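Local structure of R.Pab1 family restriction endonuclease (Campylobacter coli, 7CFA) at residues N65-G68 and K72-K75; F98-F103 and Q231-I236. The protein is a restriction DNA glycosylase of the R.PabI family, probably excising bases from its recognition sequence in DNA as a step towards strand cleavage. The protein carries 2 engineered substitutions. One frame throughout, in Å; residues are numbered along the deposited sequence.

Interaction 1: residues N65-G68 and K72-K75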
# COMPACT_ATOMS: atom_id res chain seq x y z
N ASN A 65 6.14 29.22 10.67
CA ASN A 65 7.39 29.22 11.43
C ASN A 65 8.63 29.18 10.55
O ASN A 65 9.66 29.74 10.94
CB ASN A 65 7.42 28.03 12.40
CG ASN A 65 6.38 28.13 13.49
OD1 ASN A 65 5.65 27.18 13.76
ND2 ASN A 65 6.31 29.29 14.13
N PHE A 66 8.56 28.53 9.39
CA PHE A 66 9.69 28.45 8.48
C PHE A 66 9.16 28.15 7.08
O PHE A 66 7.97 27.91 6.89
CB PHE A 66 10.70 27.39 8.92
CG PHE A 66 10.20 25.98 8.81
CD1 PHE A 66 10.48 25.21 7.69
CD2 PHE A 66 9.44 25.42 9.83
CE1 PHE A 66 10.02 23.91 7.59
CE2 PHE A 66 8.97 24.12 9.73
CZ PHE A 66 9.26 23.36 8.61
N ILE A 67 10.07 28.17 6.11
CA ILE A 67 9.76 27.86 4.72
C ILE A 67 10.46 26.56 4.36
O ILE A 67 11.69 26.48 4.43
CB ILE A 67 10.17 29.00 3.77
CG1 ILE A 67 9.45 30.29 4.14
CG2 ILE A 67 9.87 28.61 2.33
CD1 ILE A 67 9.78 31.46 3.24
N GLY A 68 9.68 25.56 3.96
CA GLY A 68 10.22 24.24 3.68
C GLY A 68 11.01 24.18 2.39
O GLY A 68 11.18 25.15 1.66
N LYS A 72 7.08 26.07 0.54
CA LYS A 72 5.78 26.31 1.15
C LYS A 72 5.92 26.82 2.57
O LYS A 72 6.91 26.57 3.26
CB LYS A 72 4.93 25.04 1.14
CG LYS A 72 4.53 24.55 -0.24
CD LYS A 72 3.63 23.33 -0.15
CE LYS A 72 3.16 22.89 -1.52
NZ LYS A 72 2.25 21.72 -1.44
N ASP A 73 4.90 27.56 3.02
CA ASP A 73 4.83 27.99 4.41
C ASP A 73 4.57 26.78 5.30
O ASP A 73 3.62 26.03 5.09
CB ASP A 73 3.74 29.03 4.59
CG ASP A 73 4.02 30.32 3.84
OD1 ASP A 73 5.21 30.67 3.69
OD2 ASP A 73 3.06 30.98 3.41
N LYS A 74 5.42 26.61 6.32
CA LYS A 74 5.33 25.47 7.22
C LYS A 74 5.38 25.96 8.66
O LYS A 74 5.96 27.02 8.96
CB LYS A 74 6.48 24.48 6.99
CG LYS A 74 6.43 23.75 5.65
CD LYS A 74 5.55 22.52 5.74
CE LYS A 74 5.73 21.62 4.52
NZ LYS A 74 5.05 20.31 4.69
N LYS A 75 4.78 25.18 9.56
CA LYS A 75 4.84 25.46 10.98
C LYS A 75 5.09 24.16 11.73
O LYS A 75 4.93 23.06 11.19
CB LYS A 75 3.55 26.13 11.49
CG LYS A 75 2.30 25.28 11.35
CD LYS A 75 1.09 26.02 11.89
CE LYS A 75 -0.17 25.18 11.76
NZ LYS A 75 -1.35 25.87 12.34
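The F66 ring lies across the side chain of K74, and K74 CB sits over one ring face, displaced toward the rim, 3.4 Å from F66 CZ. This is a CH-pi contact, in which the line from CB to the ring centroid runs 22° off the ring normal. With chi1 at 68°, F66 holds its CG between the backbone N and the carbonyl carbon, which brings the ring over its cross-strand neighbour. K74 bends at chi2 (-85°), and its NZ forms a long, weak ion pair with D56.

In the backbone, K74 O accepts from two amides. N65 N approaches in the carbonyl plane at 2.8 Å from K74 O, whereas F66 N, 3.0 Å from K74 O, is tilted out of that plane. K74 N returns a bond to F66 O (2.9 Å). Toward the turn, G68 N bonds to K72 O at 3.0 Å, and I67 CA adds a C-H...O contact to the same oxygen.

At the other end N65 OD1 rests 3.3 Å from K75 CB while accepting a hydrogen bond from L76 N. K75 extends to a salt bridge with D63. Backbone hydrogen bonds of D73 with A59 and of K75 with M57 join strand 73-76 to strand 56-58 and the residue after it. N65 and F66 both facing K74 form a classic beta bulge, set here in an antiparallel hairpin at the edge of a small three-stranded sheet, with 73-76 in the middle.

Interaction 2: residues F98-F103 and Q231-I236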
# COMPACT_ATOMS: atom_id res chain seq x y z
N PHE A 98 22.52 21.25 18.52
CA PHE A 98 23.70 21.55 17.72
C PHE A 98 24.35 20.27 17.21
O PHE A 98 24.83 20.22 16.07
CB PHE A 98 24.70 22.38 18.52
CG PHE A 98 24.40 23.85 18.52
CD1 PHE A 98 24.02 24.50 19.68
CD2 PHE A 98 24.48 24.59 17.35
CE1 PHE A 98 23.74 25.85 19.69
CE2 PHE A 98 24.20 25.95 17.34
CZ PHE A 98 23.83 26.58 18.51
N GLY A 99 24.39 19.23 18.04
CA GLY A 99 24.95 17.96 17.60
C GLY A 99 24.17 17.35 16.45
O GLY A 99 24.76 16.79 15.52
N ILE A 100 22.84 17.46 16.49
CA ILE A 100 22.03 16.99 15.38
C ILE A 100 22.25 17.87 14.16
O ILE A 100 22.29 17.39 13.02
CB ILE A 100 20.55 16.92 15.78
CG1 ILE A 100 20.37 16.04 17.01
CG2 ILE A 100 19.70 16.40 14.63
CD1 ILE A 100 18.93 15.94 17.49
N LYS A 101 22.40 19.18 14.37
CA LYS A 101 22.62 20.10 13.26
C LYS A 101 23.92 19.79 12.54
O LYS A 101 23.95 19.68 11.31
CB LYS A 101 22.61 21.54 13.77
CG LYS A 101 22.88 22.58 12.69
CD LYS A 101 22.88 23.99 13.28
CE LYS A 101 23.26 25.03 12.24
NZ LYS A 101 23.26 26.40 12.81
N ASN A 102 25.02 19.65 13.29
CA ASN A 102 26.30 19.33 12.66
C ASN A 102 26.29 17.96 12.01
O ASN A 102 26.94 17.76 10.98
CB ASN A 102 27.43 19.42 13.70
CG ASN A 102 27.65 20.84 14.20
OD1 ASN A 102 27.37 21.81 13.49
ND2 ASN A 102 28.16 20.96 15.42
N PHE A 103 25.55 17.01 12.58
CA PHE A 103 25.45 15.68 11.99
C PHE A 103 24.74 15.73 10.64
O PHE A 103 25.17 15.09 9.68
CB PHE A 103 24.73 14.73 12.94
CG PHE A 103 24.35 13.41 12.32
CD1 PHE A 103 25.28 12.40 12.19
CD2 PHE A 103 23.06 13.19 11.87
CE1 PHE A 103 24.94 11.19 11.62
CE2 PHE A 103 22.71 11.98 11.30
CZ PHE A 103 23.65 10.98 11.17
N GLN A 231 15.88 23.60 9.07
CA GLN A 231 15.12 24.83 9.30
C GLN A 231 14.42 24.80 10.65
O GLN A 231 14.31 25.83 11.33
CB GLN A 231 14.10 25.03 8.18
CG GLN A 231 14.71 25.30 6.81
CD GLN A 231 15.36 26.66 6.72
OE1 GLN A 231 14.91 27.63 7.33
NE2 GLN A 231 16.44 26.75 5.94
N ILE A 232 13.95 23.62 11.07
CA ILE A 232 13.27 23.50 12.35
C ILE A 232 14.25 23.67 13.51
O ILE A 232 13.95 24.34 14.50
CB ILE A 232 12.53 22.14 12.43
CG1 ILE A 232 11.37 22.12 11.44
CG2 ILE A 232 12.06 21.86 13.85
CD1 ILE A 232 10.58 20.83 11.44
N ILE A 233 15.44 23.07 13.40
CA ILE A 233 16.44 23.20 14.46
C ILE A 233 16.87 24.66 14.60
O ILE A 233 17.01 25.17 15.72
CB ILE A 233 17.64 22.28 14.19
CG1 ILE A 233 17.20 20.81 14.25
CG2 ILE A 233 18.75 22.54 15.19
CD1 ILE A 233 18.33 19.83 13.98
N GLU A 234 17.08 25.34 13.48
CA GLU A 234 17.48 26.75 13.53
C GLU A 234 16.40 27.61 14.15
O GLU A 234 16.70 28.55 14.90
CB GLU A 234 17.83 27.24 12.12
CG GLU A 234 18.51 28.60 12.08
CD GLU A 234 19.94 28.56 12.60
OE1 GLU A 234 20.52 27.45 12.66
OE2 GLU A 234 20.48 29.63 12.94
N PHE A 235 15.13 27.32 13.85
CA PHE A 235 14.03 28.09 14.42
C PHE A 235 13.92 27.86 15.92
O PHE A 235 13.66 28.79 16.68
CB PHE A 235 12.72 27.74 13.72
CG PHE A 235 11.50 28.29 14.40
CD1 PHE A 235 11.10 29.60 14.19
CD2 PHE A 235 10.73 27.49 15.24
CE1 PHE A 235 9.98 30.11 14.81
CE2 PHE A 235 9.61 27.99 15.86
CZ PHE A 235 9.23 29.30 15.65
N ILE A 236 14.11 26.61 16.36
CA ILE A 236 14.01 26.31 17.79
C ILE A 236 15.18 26.91 18.55
O ILE A 236 15.01 27.49 19.62
CB ILE A 236 13.91 24.79 18.00
CG1 ILE A 236 12.61 24.25 17.38
CG2 ILE A 236 13.98 24.44 19.48
CD1 ILE A 236 12.45 22.75 17.48
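The carboxylate of E234 is the flat group of this contact, and its two oxygens serve different partners: OE1 takes K101 NZ, while OE2 accepts a hydrogen bond from N238 ND2. The residues belong to helices 94-106 and 223-237, which pack side by side as a nearly antiparallel pair; the axes of segments 98-103 and 231-236 approach to 10.2 Å, with 149° between their directions.

K101 donates to the syn lone pair of OE1, the one that faces OE2, in a salt bridge of 2.9 Å between NZ and OE1. Its chain is fully extended, with CG anti to the backbone N (chi1 178°), which carries NZ across to helix 223-237; E234 bends at chi2 to bring its carboxylate up to the ammonium group. Two partners on the carboxylate probably help to fix its rotation and to favour the charged form.

Beside the ion pair, buried I233 points toward helix 94-106 and meets I100 and K101. Its CG2 branch approaches the base of K101, 4.2 Å from K101 CB. The other branch passes I100 at roughly a right angle, leaving I233 CD1 4.1 Å from K101 N and 3.8 Å from I100 CG2.

Interactions 1 and 2 lie about 15 Å apart between centres, on the same side of the chain's centre, and helix 223-237 joins them. Along the chain they come in series: the hairpin 65-75 closes before helix 94-106 begins, and more than a hundred residues, including the long strands of the main sheet, separate that helix from its C-terminal partner. The hairpin meets segment 231-236 directly, with F66 CE2 3.6 Å from I232 CG1 and F66 CD1 3.7 Å from Q231 CB. Helix 223-237 is thus sandwiched between the small sheet and helix 94-106, bringing the C-terminal end of the protein back onto earlier parts of the chain.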